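Local coordinates for pyridine nucleotide-disulfide oxidoreductase-like protein (Myceliophthora thermophila, PDB 5MQ6), which uses FAD and NADPH to insert one oxygen atom next to the carbonyl of ketones, above all bulky polycyclic ones, giving esters or lactones, at residues Gly129-Val134 against Arg308-Thr313; Thr280-Val285 against Arg426-Asp431; Lys287-Ala292 against Leu434-Leu439. All coordinates share one frame; numbering follows the deposited sequence.

Contact 1. Residues Gly129-Val134 against Arg308-Thr313. With FAD (flavin-adenine dinucleotide), chain B.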
loop_
_atom_site.group_PDB
_atom_site.type_symbol
_atom_site.label_atom_id
_atom_site.label_comp_id
_atom_site.label_asym_id
_atom_site.label_seq_id
_atom_site.Cartn_x
_atom_site.Cartn_y
_atom_site.Cartn_z
ATOM N N GLY A 129 -17.479 3.571 -6.418
ATOM C CA GLY A 129 -16.540 4.661 -6.765
ATOM C C GLY A 129 -15.027 4.388 -6.794
ATOM O O GLY A 129 -14.240 5.270 -7.149
ATOM N N LEU A 130 -14.613 3.175 -6.465
ATOM C CA LEU A 130 -13.207 2.864 -6.400
ATOM C C LEU A 130 -12.495 3.040 -7.729
ATOM O O LEU A 130 -12.911 2.538 -8.746
ATOM C CB LEU A 130 -12.988 1.473 -5.860
ATOM C CG LEU A 130 -11.571 0.832 -5.953
ATOM C CD1 LEU A 130 -10.662 1.451 -4.930
ATOM C CD2 LEU A 130 -11.713 -0.684 -5.687
ATOM N N HIS A 131 -11.412 3.788 -7.679
ATOM C CA HIS A 131 -10.503 3.962 -8.777
ATOM C C HIS A 131 -9.057 3.977 -8.273
ATOM O O HIS A 131 -8.798 4.356 -7.139
ATOM C CB HIS A 131 -10.741 5.332 -9.468
ATOM C CG HIS A 131 -12.021 5.411 -10.233
ATOM N ND1 HIS A 131 -13.248 5.487 -9.606
ATOM C CD2 HIS A 131 -12.272 5.380 -11.564
ATOM C CE1 HIS A 131 -14.199 5.547 -10.520
ATOM N NE2 HIS A 131 -13.637 5.482 -11.717
ATOM N N CYS A 132 -8.112 3.562 -9.084
ATOM C CA CYS A 132 -6.699 3.777 -8.827
ATOM C C CYS A 132 -6.500 5.314 -8.850
ATOM O O CYS A 132 -7.144 5.989 -9.654
ATOM C CB CYS A 132 -5.853 3.052 -9.919
ATOM S SG CYS A 132 -6.004 3.475 -11.698
ATOM N N ASP A 133 -5.633 5.823 -8.009
ATOM C CA ASP A 133 -5.316 7.256 -7.879
ATOM C C ASP A 133 -4.133 7.666 -8.717
ATOM O O ASP A 133 -3.939 8.865 -8.933
ATOM C CB ASP A 133 -5.203 7.688 -6.380
ATOM C CG ASP A 133 -4.050 6.922 -5.589
ATOM O OD1 ASP A 133 -3.238 6.203 -6.282
ATOM O OD2 ASP A 133 -3.931 7.063 -4.296
ATOM N N VAL A 134 -3.398 6.699 -9.290
ATOM C CA VAL A 134 -2.357 6.972 -10.228
ATOM C C VAL A 134 -2.944 6.705 -11.630
ATOM O O VAL A 134 -3.722 5.741 -11.806
ATOM C CB VAL A 134 -1.167 6.061 -9.967
ATOM C CG1 VAL A 134 -0.134 6.101 -11.055
ATOM C CG2 VAL A 134 -0.571 6.487 -8.658
ATOM N N ARG A 308 -8.925 15.932 -9.886
ATOM C CA ARG A 308 -8.728 14.642 -10.573
ATOM C C ARG A 308 -8.600 14.718 -12.082
ATOM O O ARG A 308 -7.649 14.140 -12.673
ATOM C CB ARG A 308 -9.852 13.693 -10.207
ATOM C CG ARG A 308 -9.853 12.309 -10.875
ATOM C CD ARG A 308 -8.815 11.434 -10.236
ATOM N NE ARG A 308 -7.437 11.943 -10.477
ATOM C CZ ARG A 308 -6.326 11.373 -9.947
ATOM N NH1 ARG A 308 -6.389 10.265 -9.175
ATOM N NH2 ARG A 308 -5.132 11.884 -10.223
ATOM N N GLY A 309 -9.568 15.344 -12.761
ATOM C CA GLY A 309 -9.504 15.339 -14.188
ATOM C C GLY A 309 -9.596 14.010 -14.938
ATOM O O GLY A 309 -8.811 13.708 -15.864
ATOM N N GLN A 310 -10.599 13.241 -14.564
ATOM C CA GLN A 310 -10.923 11.973 -15.212
ATOM C C GLN A 310 -11.342 12.309 -16.615
ATOM O O GLN A 310 -11.935 13.372 -16.832
ATOM C CB GLN A 310 -12.005 11.226 -14.469
ATOM C CG GLN A 310 -12.530 9.980 -15.192
ATOM C CD GLN A 310 -11.476 8.865 -15.280
ATOM O OE1 GLN A 310 -10.373 9.039 -15.826
ATOM N NE2 GLN A 310 -11.821 7.694 -14.768
ATOM N N ARG A 311 -11.011 11.411 -17.544
ATOM C CA ARG A 311 -11.057 11.617 -18.963
ATOM C C ARG A 311 -11.089 10.185 -19.605
ATOM O O ARG A 311 -10.383 9.250 -19.146
ATOM C CB ARG A 311 -9.725 12.300 -19.314
ATOM C CG ARG A 311 -9.674 13.267 -20.440
ATOM C CD ARG A 311 -8.233 13.745 -20.796
ATOM N NE ARG A 311 -7.319 12.623 -20.932
ATOM C CZ ARG A 311 -7.277 11.725 -21.938
ATOM N NH1 ARG A 311 -8.050 11.869 -23.023
ATOM N NH2 ARG A 311 -6.423 10.666 -21.876
ATOM N N PRO A 312 -11.889 9.990 -20.664
ATOM C CA PRO A 312 -11.804 8.730 -21.434
ATOM C C PRO A 312 -10.487 8.646 -22.216
ATOM O O PRO A 312 -9.898 9.653 -22.507
ATOM C CB PRO A 312 -13.026 8.814 -22.373
ATOM C CG PRO A 312 -13.276 10.304 -22.474
ATOM C CD PRO A 312 -13.051 10.799 -21.083
ATOM N N THR A 313 -9.979 7.464 -22.498
ATOM C CA THR A 313 -8.747 7.331 -23.284
ATOM C C THR A 313 -9.077 7.776 -24.732
ATOM O O THR A 313 -10.109 7.390 -25.243
ATOM C CB THR A 313 -8.230 5.835 -23.333
ATOM O OG1 THR A 313 -7.891 5.414 -22.024
ATOM C CG2 THR A 313 -7.023 5.682 -24.179
HETATM P PA FAD B . -1.691 -6.691 -2.560
HETATM O O1A FAD B . -2.014 -6.195 -1.189
HETATM O O2A FAD B . -2.429 -6.163 -3.777
HETATM O O5B FAD B . -1.862 -8.287 -2.559
HETATM C C5B FAD B . -1.297 -9.045 -1.542
HETATM C C4B FAD B . -2.230 -10.197 -1.231
HETATM O O4B FAD B . -1.516 -11.075 -0.340
HETATM C C3B FAD B . -3.538 -9.832 -0.533
HETATM O O3B FAD B . -4.604 -10.530 -1.122
HETATM C C2B FAD B . -3.330 -10.293 0.882
HETATM O O2B FAD B . -4.532 -10.654 1.518
HETATM C C1B FAD B . -2.401 -11.470 0.674
HETATM N N9A FAD B . -1.681 -11.838 1.868
HETATM C C8A FAD B . -0.933 -11.013 2.655
HETATM N N7A FAD B . -0.470 -11.727 3.677
HETATM C C5A FAD B . -0.908 -12.995 3.597
HETATM C C6A FAD B . -0.707 -14.220 4.392
HETATM N N6A FAD B . -0.013 -14.304 5.508
HETATM N N1A FAD B . -1.276 -15.280 3.878
HETATM C C2A FAD B . -2.029 -15.261 2.753
HETATM N N3A FAD B . -2.278 -14.232 1.976
HETATM C C4A FAD B . -1.730 -13.052 2.403
HETATM N N1 FAD B . -1.218 2.081 -5.064
HETATM C C2 FAD B . -0.847 2.807 -6.170
HETATM O O2 FAD B . 0.328 2.866 -6.511
HETATM N N3 FAD B . -1.764 3.463 -6.895
HETATM C C4 FAD B . -3.058 3.419 -6.540
HETATM O O4 FAD B . -3.848 4.033 -7.246
HETATM C C4X FAD B . -3.561 2.673 -5.374
HETATM N N5 FAD B . -4.873 2.623 -4.965
HETATM C C5X FAD B . -5.178 1.891 -3.865
HETATM C C6 FAD B . -6.575 1.824 -3.386
HETATM C C7 FAD B . -6.804 1.005 -2.180
HETATM C C7M FAD B . -8.195 0.859 -1.605
HETATM C C8 FAD B . -5.704 0.304 -1.456
HETATM C C8M FAD B . -5.928 -0.551 -0.210
HETATM C C9 FAD B . -4.409 0.401 -1.927
HETATM C C9A FAD B . -4.111 1.162 -3.092
HETATM N N10 FAD B . -2.771 1.242 -3.507
HETATM C C10 FAD B . -2.487 1.975 -4.664
HETATM C "C1'" FAD B . -1.680 0.495 -2.842
HETATM C "C2'" FAD B . -1.792 -0.994 -3.377
HETATM O "O2'" FAD B . -1.823 -1.889 -2.257
HETATM C "C3'" FAD B . -0.677 -1.407 -4.398
HETATM O "O3'" FAD B . -0.734 -0.537 -5.531
HETATM C "C4'" FAD B . -0.780 -2.815 -5.034
HETATM O "O4'" FAD B . -2.160 -3.237 -5.427
HETATM C "C5'" FAD B . -0.131 -3.859 -4.102
HETATM O "O5'" FAD B . 0.112 -5.056 -4.905
HETATM P P FAD B . 0.723 -6.278 -4.035
HETATM O O1P FAD B . 0.445 -7.555 -4.910
HETATM O O2P FAD B . 2.128 -5.835 -3.604
HETATM O O3P FAD B . -0.135 -6.298 -2.631
HETATM O O HOH W 1 -8.497 8.275 -9.178
#
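The backbone of Asp133 lies nearest Arg308 and that of His131 nearest Gln310 where two irregular loops meet, their CA atoms 8.6 Å apart at Asp133 and Arg308 and wider at the other pair. The gap is bridged from one side by Arg308: CG stands anti to the backbone N (chi1 177°), and bends further along the chain carry the guanidinium to the backbone of the flavin loop. There NH1 donates to Asp133 O at 2.8 Å, in a fairly straight bond (153°). The same carbonyl accepts from Trp356 NE1, and a water held 2.9 Å from Arg308 NH1 donates to Cys132 O. Tyr154 adds a cation-pi contact to the guanidinium. This loop belongs to the FAD site of a Baeyer-Villiger monooxygenase: Asp133 N donates to the flavin carbonyl O4 at 2.6 Å, Val134 N reaches the same O4 weakly, and the Asp133 carboxylate forms a salt bridge with Arg426 through OD2. Arg308 thus acts from the second shell on a peptide stretch whose amides grip the flavin. Farther along, the His131 ring is fixed by ND1, which donates in the ring plane to Gly129 O at 2.7 Å. Its CD2 lies 4.0 Å from NE2 of Gln310, whose amide plane is turned 73° from the ring and whose NE2 is hydrogen-bonded to Tyr154 O.

Contact 2. Residues Thr280-Val285 against Arg426-Asp431. With NDP (NADPH dihydro-nicotinamide-adenine-dinucleotide phosphate), chain C.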
loop_
_atom_site.group_PDB
_atom_site.type_symbol
_atom_site.label_atom_id
_atom_site.label_comp_id
_atom_site.label_asym_id
_atom_site.label_seq_id
_atom_site.Cartn_x
_atom_site.Cartn_y
_atom_site.Cartn_z
ATOM N N THR A 280 -10.235 6.396 0.442
ATOM C CA THR A 280 -11.440 5.575 0.265
ATOM C C THR A 280 -12.691 6.414 0.511
ATOM O O THR A 280 -13.643 6.350 -0.262
ATOM C CB THR A 280 -11.455 4.399 1.264
ATOM O OG1 THR A 280 -10.438 3.501 0.899
ATOM C CG2 THR A 280 -12.702 3.701 1.198
ATOM N N ALA A 281 -12.719 7.133 1.616
ATOM C CA ALA A 281 -13.882 8.023 1.883
ATOM C C ALA A 281 -14.103 9.093 0.764
ATOM O O ALA A 281 -15.243 9.350 0.333
ATOM C CB ALA A 281 -13.724 8.639 3.217
ATOM N N ILE A 282 -13.017 9.682 0.284
ATOM C CA ILE A 282 -13.092 10.629 -0.822
ATOM C C ILE A 282 -13.830 10.060 -2.050
ATOM O O ILE A 282 -14.625 10.758 -2.724
ATOM C CB ILE A 282 -11.693 11.212 -1.142
ATOM C CG1 ILE A 282 -11.315 12.415 -0.252
ATOM C CG2 ILE A 282 -11.577 11.764 -2.538
ATOM C CD1 ILE A 282 -11.479 12.236 1.230
ATOM N N GLN A 283 -13.620 8.776 -2.315
ATOM C CA GLN A 283 -14.224 8.125 -3.479
ATOM C C GLN A 283 -15.655 7.684 -3.135
ATOM O O GLN A 283 -16.509 7.758 -4.009
ATOM C CB GLN A 283 -13.361 6.950 -3.987
ATOM C CG GLN A 283 -12.116 7.405 -4.665
ATOM C CD GLN A 283 -11.189 6.263 -5.151
ATOM O OE1 GLN A 283 -11.415 5.078 -4.871
ATOM N NE2 GLN A 283 -10.122 6.636 -5.908
ATOM N N VAL A 284 -15.910 7.238 -1.895
ATOM C CA VAL A 284 -17.194 6.615 -1.541
ATOM C C VAL A 284 -18.251 7.678 -1.215
ATOM O O VAL A 284 -19.415 7.489 -1.536
ATOM C CB VAL A 284 -17.125 5.717 -0.291
ATOM C CG1 VAL A 284 -18.353 4.872 -0.246
ATOM C CG2 VAL A 284 -16.040 4.701 -0.426
ATOM N N VAL A 285 -17.831 8.733 -0.533
ATOM C CA VAL A 285 -18.777 9.736 -0.005
ATOM C C VAL A 285 -19.759 10.264 -1.053
ATOM O O VAL A 285 -20.912 10.320 -0.803
ATOM C CB VAL A 285 -18.064 10.846 0.704
ATOM C CG1 VAL A 285 -18.935 12.107 0.795
ATOM C CG2 VAL A 285 -17.727 10.428 2.104
ATOM N N ARG A 426 -1.216 10.625 2.344
ATOM C CA ARG A 426 -1.357 10.375 0.904
ATOM C C ARG A 426 -2.243 11.485 0.279
ATOM O O ARG A 426 -3.280 11.861 0.816
ATOM C CB ARG A 426 -1.831 8.966 0.501
ATOM C CG ARG A 426 -1.315 8.666 -0.931
ATOM C CD ARG A 426 -1.554 7.269 -1.373
ATOM N NE ARG A 426 -1.596 7.021 -2.812
ATOM C CZ ARG A 426 -0.577 6.502 -3.530
ATOM N NH1 ARG A 426 0.637 6.285 -3.012
ATOM N NH2 ARG A 426 -0.728 6.217 -4.807
ATOM N N PRO A 427 -1.772 12.103 -0.790
ATOM C CA PRO A 427 -2.682 13.078 -1.414
ATOM C C PRO A 427 -3.862 12.330 -2.070
ATOM O O PRO A 427 -3.712 11.148 -2.435
ATOM C CB PRO A 427 -1.804 13.757 -2.482
ATOM C CG PRO A 427 -0.543 12.960 -2.563
ATOM C CD PRO A 427 -0.393 12.228 -1.277
ATOM N N THR A 428 -4.982 13.026 -2.213
ATOM C CA THR A 428 -6.265 12.460 -2.723
ATOM C C THR A 428 -6.715 13.380 -3.759
ATOM O O THR A 428 -6.325 14.564 -3.767
ATOM C CB THR A 428 -7.334 12.371 -1.636
ATOM O OG1 THR A 428 -7.685 13.704 -1.195
ATOM C CG2 THR A 428 -6.769 11.601 -0.477
ATOM N N PHE A 429 -7.458 12.845 -4.725
ATOM C CA PHE A 429 -7.805 13.615 -5.907
ATOM C C PHE A 429 -9.271 13.354 -6.165
ATOM O O PHE A 429 -9.678 12.206 -6.180
ATOM C CB PHE A 429 -6.976 13.196 -7.090
ATOM C CG PHE A 429 -5.480 13.232 -6.844
ATOM C CD1 PHE A 429 -4.827 12.124 -6.221
ATOM C CD2 PHE A 429 -4.710 14.315 -7.244
ATOM C CE1 PHE A 429 -3.483 12.133 -5.953
ATOM C CE2 PHE A 429 -3.317 14.313 -6.958
ATOM C CZ PHE A 429 -2.724 13.211 -6.318
ATOM N N SER A 430 -10.078 14.413 -6.316
ATOM C CA SER A 430 -11.473 14.275 -6.573
ATOM C C SER A 430 -12.062 15.588 -7.090
ATOM O O SER A 430 -11.780 16.709 -6.532
ATOM C CB SER A 430 -12.212 13.899 -5.293
ATOM O OG SER A 430 -13.596 13.738 -5.635
ATOM N N ASP A 431 -12.894 15.437 -8.131
ATOM C CA ASP A 431 -13.728 16.510 -8.653
ATOM C C ASP A 431 -15.193 16.483 -8.185
ATOM O O ASP A 431 -15.967 17.280 -8.645
ATOM C CB ASP A 431 -13.646 16.499 -10.184
ATOM C CG ASP A 431 -12.252 16.683 -10.681
ATOM O OD1 ASP A 431 -11.476 17.418 -9.998
ATOM O OD2 ASP A 431 -11.899 16.129 -11.769
HETATM P PA NDP C . -6.775 5.771 5.747
HETATM O O1A NDP C . -5.981 5.037 6.884
HETATM O O2A NDP C . -6.107 6.640 4.711
HETATM O O5B NDP C . -7.984 6.546 6.466
HETATM C C5B NDP C . -8.618 6.079 7.639
HETATM C C4B NDP C . -9.458 7.259 8.083
HETATM O O4B NDP C . -10.156 6.932 9.314
HETATM C C3B NDP C . -8.594 8.499 8.334
HETATM O O3B NDP C . -9.193 9.630 7.675
HETATM C C2B NDP C . -8.605 8.546 9.847
HETATM O O2B NDP C . -8.344 9.866 10.408
HETATM C C1B NDP C . -9.979 8.010 10.182
HETATM N N9A NDP C . -10.047 7.595 11.584
HETATM C C8A NDP C . -9.216 6.739 12.262
HETATM N N7A NDP C . -9.580 6.634 13.555
HETATM C C5A NDP C . -10.657 7.454 13.664
HETATM C C6A NDP C . -11.521 7.846 14.769
HETATM N N6A NDP C . -11.278 7.318 15.962
HETATM N N1A NDP C . -12.522 8.714 14.509
HETATM C C2A NDP C . -12.758 9.262 13.274
HETATM N N3A NDP C . -12.006 8.978 12.197
HETATM C C4A NDP C . -10.965 8.091 12.374
HETATM O O3 NDP C . -7.587 4.705 4.883
HETATM P PN NDP C . -8.201 4.775 3.360
HETATM O O1N NDP C . -8.923 3.402 3.169
HETATM O O2N NDP C . -9.040 6.016 3.152
HETATM O O5D NDP C . -6.911 4.869 2.388
HETATM C C5D NDP C . -5.842 3.878 2.566
HETATM C C4D NDP C . -4.889 3.873 1.385
HETATM O O4D NDP C . -5.533 3.329 0.211
HETATM C C3D NDP C . -4.606 5.309 0.936
HETATM O O3D NDP C . -3.818 6.151 1.861
HETATM C C2D NDP C . -4.144 5.100 -0.521
HETATM O O2D NDP C . -2.766 4.604 -0.575
HETATM C C1D NDP C . -5.206 4.113 -1.004
HETATM P P2B NDP C . -6.815 10.288 10.751
HETATM O O1X NDP C . -6.232 9.070 11.481
HETATM O O2X NDP C . -6.854 11.450 11.719
HETATM O O3X NDP C . -6.170 10.734 9.431
HETATM O O HOH W 2 -14.443 11.488 -5.245
HETATM O O HOH W 3 -8.994 9.179 -6.616
#
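The CB of Phe429 points away from helix 279-289, and its ring meets that of Trp356 with the planes about 40° apart, while Arg308 packs beside its CB; its backbone carbonyl stays on the helix side. The other flat group, the guanidinium of Arg426, has the ribose hydroxyl O2D of NADPH set obliquely to it, and NH1 bonds to Ala539 O. Arg426 runs extended from CG to NE along the ribose, CD only 3.0 Å from O2D, and also touches FAD. An alanine here would remove this arm and would probably leave the carboxylate of Asp133 without its positive mate beside the flavin, and O2D of the ribose without the CD that packs on it. Direct contact between helix and strand rests on Ile282. Its CG2, anti to the backbone N, presses on Ser430 CB at 3.5 Å, while the Ile282 and Thr428 side chains cross at about a right angle, CG1 of the isoleucine 4.0 Å from OG1 of the threonine. That hydroxyl is occupied by Gly304 O, and Ser430 OG by the amides of Glu432 and Tyr433, so Ile282 meets polar side chains whose oxygens are already engaged. Val305 covers the same patch from the neighbouring strand. Water completes the seam: one molecule accepts from Gln283 NE2 at 2.9 Å and donates to Phe429 O at 3.1 Å. Gln283 NE2 also bonds to His131 O. One turn back, Thr280 holds the phosphate next to the nicotinamide ribose, its backbone N 3.0 Å from O2N and its OG1 donating to O1N at 2.7 Å. Pyrophosphate held at the start of a helix that follows a glycine-rich turn is the signature of a Rossmann-type dinucleotide-binding fold, here the NADPH site.

Contact 3. Residues Lys287-Ala292 against Leu434-Leu439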
loop_
_atom_site.group_PDB
_atom_site.type_symbol
_atom_site.label_atom_id
_atom_site.label_comp_id
_atom_site.label_asym_id
_atom_site.label_seq_id
_atom_site.Cartn_x
_atom_site.Cartn_y
_atom_site.Cartn_z
ATOM N N LYS A 287 -20.975 8.713 -3.576
ATOM C CA LYS A 287 -21.780 7.641 -4.060
ATOM C C LYS A 287 -22.784 7.398 -2.994
ATOM O O LYS A 287 -23.881 7.086 -3.327
ATOM C CB LYS A 287 -20.974 6.352 -4.260
ATOM C CG LYS A 287 -19.873 6.514 -5.235
ATOM C CD LYS A 287 -20.335 6.863 -6.624
ATOM C CE LYS A 287 -19.114 7.054 -7.470
ATOM N NZ LYS A 287 -19.471 7.519 -8.814
ATOM N N LEU A 288 -22.382 7.521 -1.732
ATOM C CA LEU A 288 -23.301 7.418 -0.616
ATOM C C LEU A 288 -24.328 8.547 -0.592
ATOM O O LEU A 288 -25.511 8.265 -0.309
ATOM C CB LEU A 288 -22.599 7.329 0.698
ATOM C CG LEU A 288 -21.762 6.029 0.950
ATOM C CD1 LEU A 288 -21.050 6.128 2.255
ATOM C CD2 LEU A 288 -22.599 4.735 0.955
ATOM N N ALA A 289 -23.870 9.788 -0.854
ATOM C CA ALA A 289 -24.725 10.991 -0.861
ATOM C C ALA A 289 -25.819 10.889 -1.871
ATOM O O ALA A 289 -26.888 11.364 -1.645
ATOM C CB ALA A 289 -23.904 12.242 -1.141
ATOM N N LYS A 290 -25.574 10.250 -2.985
ATOM C CA LYS A 290 -26.599 10.164 -3.951
ATOM C C LYS A 290 -27.788 9.301 -3.588
ATOM O O LYS A 290 -28.842 9.406 -4.237
ATOM C CB LYS A 290 -26.044 9.673 -5.224
ATOM C CG LYS A 290 -27.074 9.678 -6.307
ATOM C CD LYS A 290 -26.472 9.480 -7.654
ATOM C CE LYS A 290 -27.575 9.851 -8.610
ATOM N NZ LYS A 290 -27.234 9.287 -9.896
ATOM N N TYR A 291 -27.643 8.460 -2.589
ATOM C CA TYR A 291 -28.693 7.483 -2.258
ATOM C C TYR A 291 -29.213 7.568 -0.898
ATOM O O TYR A 291 -30.380 7.306 -0.701
ATOM C CB TYR A 291 -28.213 6.039 -2.547
ATOM C CG TYR A 291 -28.246 5.845 -4.019
ATOM C CD1 TYR A 291 -27.137 6.151 -4.816
ATOM C CD2 TYR A 291 -29.405 5.457 -4.638
ATOM C CE1 TYR A 291 -27.183 6.038 -6.176
ATOM C CE2 TYR A 291 -29.444 5.351 -6.001
ATOM C CZ TYR A 291 -28.346 5.657 -6.773
ATOM O OH TYR A 291 -28.468 5.552 -8.152
ATOM N N ALA A 292 -28.373 7.892 0.066
ATOM C CA ALA A 292 -28.790 7.870 1.438
ATOM C C ALA A 292 -29.739 8.995 1.678
ATOM O O ALA A 292 -29.687 10.002 0.969
ATOM C CB ALA A 292 -27.624 8.044 2.374
ATOM N N LEU A 434 -15.620 17.396 -2.510
ATOM C CA LEU A 434 -15.808 18.678 -1.795
ATOM C C LEU A 434 -17.228 19.229 -2.070
ATOM O O LEU A 434 -17.972 19.594 -1.111
ATOM C CB LEU A 434 -14.691 19.657 -2.174
ATOM C CG LEU A 434 -13.306 19.267 -1.659
ATOM C CD1 LEU A 434 -12.236 20.169 -2.265
ATOM C CD2 LEU A 434 -13.239 19.274 -0.154
ATOM N N GLN A 435 -17.616 19.162 -3.347
ATOM C CA GLN A 435 -18.922 19.625 -3.854
ATOM C C GLN A 435 -20.042 18.895 -3.126
ATOM O O GLN A 435 -21.116 19.436 -3.013
ATOM C CB GLN A 435 -19.129 19.285 -5.361
ATOM C CG GLN A 435 -18.271 19.978 -6.449
ATOM C CD GLN A 435 -16.768 19.567 -6.450
ATOM O OE1 GLN A 435 -16.318 18.680 -5.687
ATOM N NE2 GLN A 435 -16.002 20.208 -7.319
ATOM N N THR A 436 -19.803 17.630 -2.723
ATOM C CA THR A 436 -20.783 16.784 -2.004
ATOM C C THR A 436 -21.241 17.387 -0.715
ATOM O O THR A 436 -22.457 17.305 -0.367
ATOM C CB THR A 436 -20.226 15.362 -1.722
ATOM O OG1 THR A 436 -19.861 14.787 -2.962
ATOM C CG2 THR A 436 -21.243 14.457 -1.084
ATOM N N PHE A 437 -20.325 18.070 -0.021
ATOM C CA PHE A 437 -20.724 18.771 1.188
ATOM C C PHE A 437 -21.588 20.025 0.899
ATOM O O PHE A 437 -22.026 20.684 1.827
ATOM C CB PHE A 437 -19.551 19.146 2.037
ATOM C CG PHE A 437 -18.778 17.984 2.528
ATOM C CD1 PHE A 437 -17.843 17.392 1.726
ATOM C CD2 PHE A 437 -19.011 17.462 3.780
ATOM C CE1 PHE A 437 -17.141 16.273 2.133
ATOM C CE2 PHE A 437 -18.318 16.355 4.226
ATOM C CZ PHE A 437 -17.399 15.742 3.379
ATOM N N ASN A 438 -21.850 20.364 -0.372
ATOM C CA ASN A 438 -22.841 21.409 -0.644
ATOM C C ASN A 438 -24.228 20.870 -0.694
ATOM O O ASN A 438 -25.120 21.655 -0.879
ATOM C CB ASN A 438 -22.504 22.149 -1.901
ATOM C CG ASN A 438 -21.236 22.905 -1.750
ATOM O OD1 ASN A 438 -20.898 23.308 -0.655
ATOM N ND2 ASN A 438 -20.505 23.093 -2.851
ATOM N N LEU A 439 -24.415 19.555 -0.524
ATOM C CA LEU A 439 -25.718 18.956 -0.589
ATOM C C LEU A 439 -26.375 18.976 0.791
ATOM O O LEU A 439 -25.714 18.841 1.839
ATOM C CB LEU A 439 -25.617 17.490 -1.072
ATOM C CG LEU A 439 -25.107 17.285 -2.477
ATOM C CD1 LEU A 439 -24.723 15.807 -2.729
ATOM C CD2 LEU A 439 -26.157 17.720 -3.475
#
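Ala289 points its methyl at Thr436 and Leu439, joining helix 279-289 at this residue to the short helix 433-436 in the Rossmann-type NADPH domain. Both partners lie near strand 442-446, the edge strand of the five-stranded parallel sheet, whose Val442 touches Ala289 and Thr436 alike. The methyl of Thr436 comes almost head-on: CG2 and Ala289 CB meet tip to tip at 3.5 Å, tighter than usual for two carbons. With CG2 anti to the backbone N, OG1 is turned back into its own helix, where it bonds to Glu432 O, and the residue offers its neighbour an apolar tip. Leu439 approaches the same methyl from another direction, CD1 standing 4.0 Å from Ala289 CB, so that the methyl meets a buried threonine and a more exposed leucine, which come to it side by side. A type I turn from Thr436 to Leu439 reverses the chain and brings both side chains to one side. Asn441, just beyond this turn, bonds through ND2 to Ala289 O, adding a polar tie beside the methyl cluster. The turn itself is closed by Leu439 N, which donates to Thr436 O at 3.0 Å.

Contacts 2 and 3 share helix 279-289, at its phosphate-binding start and farther along it, and each sets it against a consecutive piece of chain, strand 428-429 and then helix 433-436; Val285 CG1 and Thr436 CG2 touch between them. Contact 1 joins two loops, partly buried, beside the flavin. Chemistry follows place: contact 1 relies on an arginine, backbone carbonyls and water, contact 2 is wholly buried and mixes an isoleucine with a water bridge at the NADPH site, and contact 3, farthest from the chain centre and mostly buried with Leu439 exposed at its margin, meets across its segments through carbon alone. Asp431 ties contacts 1 and 2 by reaching Gly309 N and Arg308 N.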